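Local structure of protease Do-like 1, chloroplastic (Arabidopsis thaliana, 3QO6) at residues B[226-238]-B[324-336]. The protein acts as a serine protease of the HtrA family in chloroplasts, needed at high temperature and possibly degrading damaged proteins. Residues are numbered along the deposited sequence; the frame is centred on the assembly and turned at random.
Sequences RFGKVTRPILGIK and EKISVTLEPKPDE
I234 N donates to E331 O over 3.0 Å, tilted 28° out of the carbonyl plane, while the return bond from E331 N to I234 O is weak at 3.5 Å. Two residues along each strand, K333 N reaches R232 O nearly head-on, at a C=O...N angle of 166°. The ladder is antiparallel and short; P233 and P332 stand opposite in its non-hydrogen-bonded pair, their rings diverging, and suit positions where no amide hydrogen is asked for. Farther out, K229 NZ makes a long salt bridge to D335 OD2 (3.6 Å), its details doubtful because OD2 is placed closer to CE than to NZ. The lysine chain bends at its last torsion (chi4 -87°), which turns NZ to a hydrogen bond with T231 OG1 (2.7 Å). With an alanine in place of K229, D335 would probably lose its positive partner in this contact and T231 OG1 its lysine donor. Apolar packing fills the remainder. I234 suits its place by its beta-branch, which lays CG2 against K333 CB at 3.4 Å while the longer arm sets CD1 against P334 CD. P233 CB rests on L330 CD2 (3.7 Å), while buried L235, whose end turns back, crosses V328 at about a right angle, CD2 against CG1. Beyond the pair, R232 forms a salt bridge with D97 of the protease domain, and E331 one with K266. Backbone groups of L235, G236 and I237 hydrogen-bond a bound peptide, consistent with the carboxylate-binding loop of a PDZ domain. Backbone bonds and small apolar contacts thus fasten the linker leaving helix 214-227 to the last PDZ strand, with charge pairing confined largely to the periphery.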
loop_
_atom_site.group_PDB
_atom_site.type_symbol
_atom_site.label_atom_id
_atom_site.label_comp_id
_atom_site.label_asym_id
_atom_site.label_seq_id
_atom_site.Cartn_x
_atom_site.Cartn_y
_atom_site.Cartn_z
ATOM N N ARG B 226 25.771 -2.348 -41.596
ATOM C CA ARG B 226 26.915 -2.985 -42.231
ATOM C C ARG B 226 27.299 -4.319 -41.636
ATOM O O ARG B 226 27.503 -5.297 -42.354
ATOM C CB ARG B 226 28.150 -2.120 -42.105
ATOM C CG ARG B 226 28.134 -0.850 -42.863
ATOM C CD ARG B 226 29.514 -0.277 -42.786
ATOM N NE ARG B 226 29.556 1.053 -43.352
ATOM C CZ ARG B 226 30.568 1.889 -43.187
ATOM N NH1 ARG B 226 31.628 1.518 -42.466
ATOM N NH2 ARG B 226 30.506 3.102 -43.730
ATOM N N PHE B 227 27.414 -4.343 -40.318
ATOM C CA PHE B 227 27.849 -5.532 -39.615
ATOM C C PHE B 227 26.847 -6.115 -38.621
ATOM O O PHE B 227 27.066 -7.186 -38.056
ATOM C CB PHE B 227 29.153 -5.174 -38.920
ATOM C CG PHE B 227 30.094 -4.374 -39.789
ATOM C CD1 PHE B 227 30.472 -3.084 -39.430
ATOM C CD2 PHE B 227 30.652 -4.934 -40.945
ATOM C CE1 PHE B 227 31.403 -2.363 -40.200
ATOM C CE2 PHE B 227 31.575 -4.224 -41.713
ATOM C CZ PHE B 227 31.951 -2.938 -41.337
ATOM N N GLY B 228 25.762 -5.383 -38.389
ATOM C CA GLY B 228 24.715 -5.833 -37.483
ATOM C C GLY B 228 25.146 -5.934 -36.044
ATOM O O GLY B 228 24.552 -6.664 -35.272
ATOM N N LYS B 229 26.170 -5.177 -35.676
ATOM C CA LYS B 229 26.685 -5.200 -34.314
ATOM C C LYS B 229 27.570 -3.982 -34.214
ATOM O O LYS B 229 27.962 -3.423 -35.233
ATOM C CB LYS B 229 27.500 -6.490 -34.086
ATOM C CG LYS B 229 28.744 -6.377 -33.173
ATOM C CD LYS B 229 29.249 -7.776 -32.736
ATOM C CE LYS B 229 30.341 -7.731 -31.618
ATOM N NZ LYS B 229 31.808 -7.583 -32.037
ATOM N N VAL B 230 27.861 -3.550 -32.996
ATOM C CA VAL B 230 28.739 -2.412 -32.788
ATOM C C VAL B 230 29.820 -2.972 -31.909
ATOM O O VAL B 230 29.529 -3.676 -30.950
ATOM C CB VAL B 230 28.032 -1.251 -32.067
ATOM C CG1 VAL B 230 29.041 -0.373 -31.395
ATOM C CG2 VAL B 230 27.286 -0.409 -33.069
ATOM N N THR B 231 31.071 -2.691 -32.226
ATOM C CA THR B 231 32.122 -3.257 -31.400
ATOM C C THR B 231 32.705 -2.218 -30.476
ATOM O O THR B 231 33.277 -1.199 -30.912
ATOM C CB THR B 231 33.213 -3.929 -32.270
ATOM O OG1 THR B 231 32.667 -5.120 -32.848
ATOM C CG2 THR B 231 34.436 -4.292 -31.440
ATOM N N ARG B 232 32.548 -2.492 -29.184
ATOM C CA ARG B 232 33.003 -1.587 -28.147
ATOM C C ARG B 232 34.103 -2.173 -27.280
ATOM O O ARG B 232 34.067 -3.334 -26.871
ATOM C CB ARG B 232 31.798 -1.183 -27.285
ATOM C CG ARG B 232 30.635 -0.521 -28.064
ATOM C CD ARG B 232 29.434 -0.315 -27.157
ATOM N NE ARG B 232 28.506 0.687 -27.668
ATOM C CZ ARG B 232 28.876 1.890 -28.104
ATOM N NH1 ARG B 232 30.161 2.239 -28.099
ATOM N NH2 ARG B 232 27.964 2.755 -28.526
ATOM N N PRO B 233 35.090 -1.346 -26.951
ATOM C CA PRO B 233 36.251 -1.723 -26.129
ATOM C C PRO B 233 35.954 -1.986 -24.652
ATOM O O PRO B 233 35.015 -1.438 -24.102
ATOM C CB PRO B 233 37.169 -0.521 -26.289
ATOM C CG PRO B 233 36.139 0.637 -26.310
ATOM C CD PRO B 233 35.060 0.105 -27.224
ATOM N N ILE B 234 36.766 -2.822 -24.015
ATOM C CA ILE B 234 36.608 -3.074 -22.598
ATOM C C ILE B 234 37.952 -3.176 -21.937
ATOM O O ILE B 234 38.925 -3.544 -22.584
ATOM C CB ILE B 234 35.875 -4.359 -22.295
ATOM C CG1 ILE B 234 36.742 -5.552 -22.684
ATOM C CG2 ILE B 234 34.550 -4.343 -22.978
ATOM C CD1 ILE B 234 36.178 -6.867 -22.155
ATOM N N LEU B 235 37.985 -2.862 -20.641
ATOM C CA LEU B 235 39.204 -2.925 -19.828
ATOM C C LEU B 235 39.244 -4.297 -19.232
ATOM O O LEU B 235 40.297 -4.803 -18.842
ATOM C CB LEU B 235 39.131 -1.941 -18.674
ATOM C CG LEU B 235 40.054 -0.730 -18.624
ATOM C CD1 LEU B 235 39.743 0.024 -17.347
ATOM C CD2 LEU B 235 41.505 -1.144 -18.629
ATOM N N GLY B 236 38.063 -4.893 -19.143
ATOM C CA GLY B 236 37.983 -6.212 -18.576
ATOM C C GLY B 236 37.972 -6.205 -17.057
ATOM O O GLY B 236 38.628 -7.045 -16.429
ATOM N N ILE B 237 37.266 -5.246 -16.449
ATOM C CA ILE B 237 37.161 -5.232 -14.981
ATOM C C ILE B 237 35.730 -5.021 -14.484
ATOM O O ILE B 237 34.934 -4.333 -15.123
ATOM C CB ILE B 237 38.036 -4.141 -14.323
ATOM C CG1 ILE B 237 37.438 -2.766 -14.559
ATOM C CG2 ILE B 237 39.411 -4.145 -14.924
ATOM C CD1 ILE B 237 38.085 -1.713 -13.717
ATOM N N LYS B 238 35.402 -5.666 -13.364
ATOM C CA LYS B 238 34.099 -5.487 -12.705
ATOM C C LYS B 238 34.457 -4.637 -11.506
ATOM O O LYS B 238 35.292 -5.023 -10.709
ATOM C CB LYS B 238 33.501 -6.802 -12.211
ATOM C CG LYS B 238 32.677 -7.536 -13.250
ATOM C CD LYS B 238 32.187 -8.873 -12.722
ATOM C CE LYS B 238 31.464 -9.718 -13.785
ATOM N NZ LYS B 238 30.993 -11.029 -13.210
ATOM N N GLU B 324 50.897 3.603 -9.053
ATOM C CA GLU B 324 51.260 2.716 -10.160
ATOM C C GLU B 324 50.861 3.347 -11.476
ATOM O O GLU B 324 50.251 4.418 -11.529
ATOM C CB GLU B 324 50.528 1.385 -10.067
ATOM C CG GLU B 324 51.025 0.455 -9.000
ATOM C CD GLU B 324 52.324 -0.186 -9.374
ATOM O OE1 GLU B 324 52.387 -0.816 -10.455
ATOM O OE2 GLU B 324 53.279 -0.062 -8.580
ATOM N N LYS B 325 51.183 2.639 -12.542
ATOM C CA LYS B 325 50.888 3.083 -13.888
ATOM C C LYS B 325 50.928 1.761 -14.624
ATOM O O LYS B 325 51.859 0.990 -14.429
ATOM C CB LYS B 325 52.000 4.026 -14.354
ATOM C CG LYS B 325 51.782 4.732 -15.682
ATOM C CD LYS B 325 52.878 5.800 -15.909
ATOM C CE LYS B 325 52.791 6.433 -17.302
ATOM N NZ LYS B 325 53.503 7.738 -17.380
ATOM N N ILE B 326 49.905 1.467 -15.420
ATOM C CA ILE B 326 49.862 0.204 -16.156
ATOM C C ILE B 326 49.249 0.417 -17.526
ATOM O O ILE B 326 48.228 1.086 -17.673
ATOM C CB ILE B 326 49.048 -0.868 -15.384
ATOM C CG1 ILE B 326 49.705 -1.113 -14.024
ATOM C CG2 ILE B 326 48.978 -2.170 -16.180
ATOM C CD1 ILE B 326 49.088 -2.212 -13.217
ATOM N N SER B 327 49.886 -0.121 -18.548
ATOM C CA SER B 327 49.322 0.046 -19.861
ATOM C C SER B 327 48.447 -1.151 -20.181
ATOM O O SER B 327 48.851 -2.308 -20.033
ATOM C CB SER B 327 50.422 0.231 -20.913
ATOM O OG SER B 327 50.664 1.612 -21.153
ATOM N N VAL B 328 47.224 -0.859 -20.594
ATOM C CA VAL B 328 46.292 -1.906 -20.950
ATOM C C VAL B 328 45.798 -1.646 -22.356
ATOM O O VAL B 328 45.472 -0.514 -22.704
ATOM C CB VAL B 328 45.090 -1.913 -20.001
ATOM C CG1 VAL B 328 44.212 -3.124 -20.275
ATOM C CG2 VAL B 328 45.574 -1.933 -18.571
ATOM N N THR B 329 45.776 -2.682 -23.183
ATOM C CA THR B 329 45.259 -2.518 -24.541
ATOM C C THR B 329 43.841 -3.090 -24.557
ATOM O O THR B 329 43.617 -4.285 -24.321
ATOM C CB THR B 329 46.129 -3.230 -25.611
ATOM O OG1 THR B 329 47.121 -4.041 -24.974
ATOM C CG2 THR B 329 46.821 -2.206 -26.487
ATOM N N LEU B 330 42.888 -2.214 -24.834
ATOM C CA LEU B 330 41.495 -2.595 -24.838
ATOM C C LEU B 330 41.091 -3.576 -25.922
ATOM O O LEU B 330 41.387 -3.371 -27.095
ATOM C CB LEU B 330 40.622 -1.334 -24.912
ATOM C CG LEU B 330 40.720 -0.378 -23.721
ATOM C CD1 LEU B 330 41.813 0.595 -23.958
ATOM C CD2 LEU B 330 39.428 0.367 -23.563
ATOM N N GLU B 331 40.404 -4.640 -25.521
ATOM C CA GLU B 331 39.929 -5.654 -26.455
ATOM C C GLU B 331 38.417 -5.612 -26.539
ATOM O O GLU B 331 37.745 -5.156 -25.613
ATOM C CB GLU B 331 40.324 -7.043 -25.982
ATOM C CG GLU B 331 41.791 -7.207 -25.741
ATOM C CD GLU B 331 42.073 -8.410 -24.876
ATOM O OE1 GLU B 331 43.250 -8.633 -24.534
ATOM O OE2 GLU B 331 41.111 -9.134 -24.535
ATOM N N PRO B 332 37.856 -6.112 -27.649
ATOM C CA PRO B 332 36.400 -6.118 -27.805
ATOM C C PRO B 332 35.740 -6.913 -26.694
ATOM O O PRO B 332 36.318 -7.860 -26.176
ATOM C CB PRO B 332 36.194 -6.762 -29.181
ATOM C CG PRO B 332 37.392 -7.639 -29.333
ATOM C CD PRO B 332 38.506 -6.765 -28.796
ATOM N N LYS B 333 34.529 -6.512 -26.332
ATOM C CA LYS B 333 33.760 -7.179 -25.286
ATOM C C LYS B 333 33.313 -8.525 -25.862
ATOM O O LYS B 333 32.780 -8.560 -26.977
ATOM C CB LYS B 333 32.552 -6.295 -24.949
ATOM C CG LYS B 333 31.492 -6.864 -24.007
ATOM C CD LYS B 333 30.172 -6.109 -24.253
ATOM C CE LYS B 333 28.979 -6.617 -23.431
ATOM N NZ LYS B 333 29.120 -6.318 -21.976
ATOM N N PRO B 334 33.537 -9.645 -25.125
ATOM C CA PRO B 334 33.153 -10.986 -25.572
ATOM C C PRO B 334 31.720 -10.995 -26.000
ATOM O O PRO B 334 30.890 -10.366 -25.372
ATOM C CB PRO B 334 33.376 -11.848 -24.343
ATOM C CG PRO B 334 34.522 -11.192 -23.674
ATOM C CD PRO B 334 34.177 -9.714 -23.801
ATOM N N ASP B 335 31.450 -11.709 -27.085
ATOM C CA ASP B 335 30.126 -11.824 -27.660
ATOM C C ASP B 335 29.310 -12.871 -26.938
ATOM O O ASP B 335 29.767 -13.465 -25.969
ATOM C CB ASP B 335 30.245 -12.215 -29.129
ATOM C CG ASP B 335 29.480 -11.282 -30.042
ATOM O OD1 ASP B 335 28.225 -11.280 -29.996
ATOM O OD2 ASP B 335 30.140 -10.545 -30.808
ATOM N N GLU B 336 28.098 -13.088 -27.440
ATOM C CA GLU B 336 27.160 -14.069 -26.887
ATOM C C GLU B 336 26.042 -14.416 -27.878
ATOM O O GLU B 336 25.777 -15.630 -28.043
ATOM C CB GLU B 336 26.551 -13.554 -25.573
ATOM C CG GLU B 336 27.491 -13.660 -24.375
ATOM C CD GLU B 336 28.035 -15.066 -24.191
ATOM O OE1 GLU B 336 27.214 -15.993 -24.017
ATOM O OE2 GLU B 336 29.274 -15.247 -24.226
#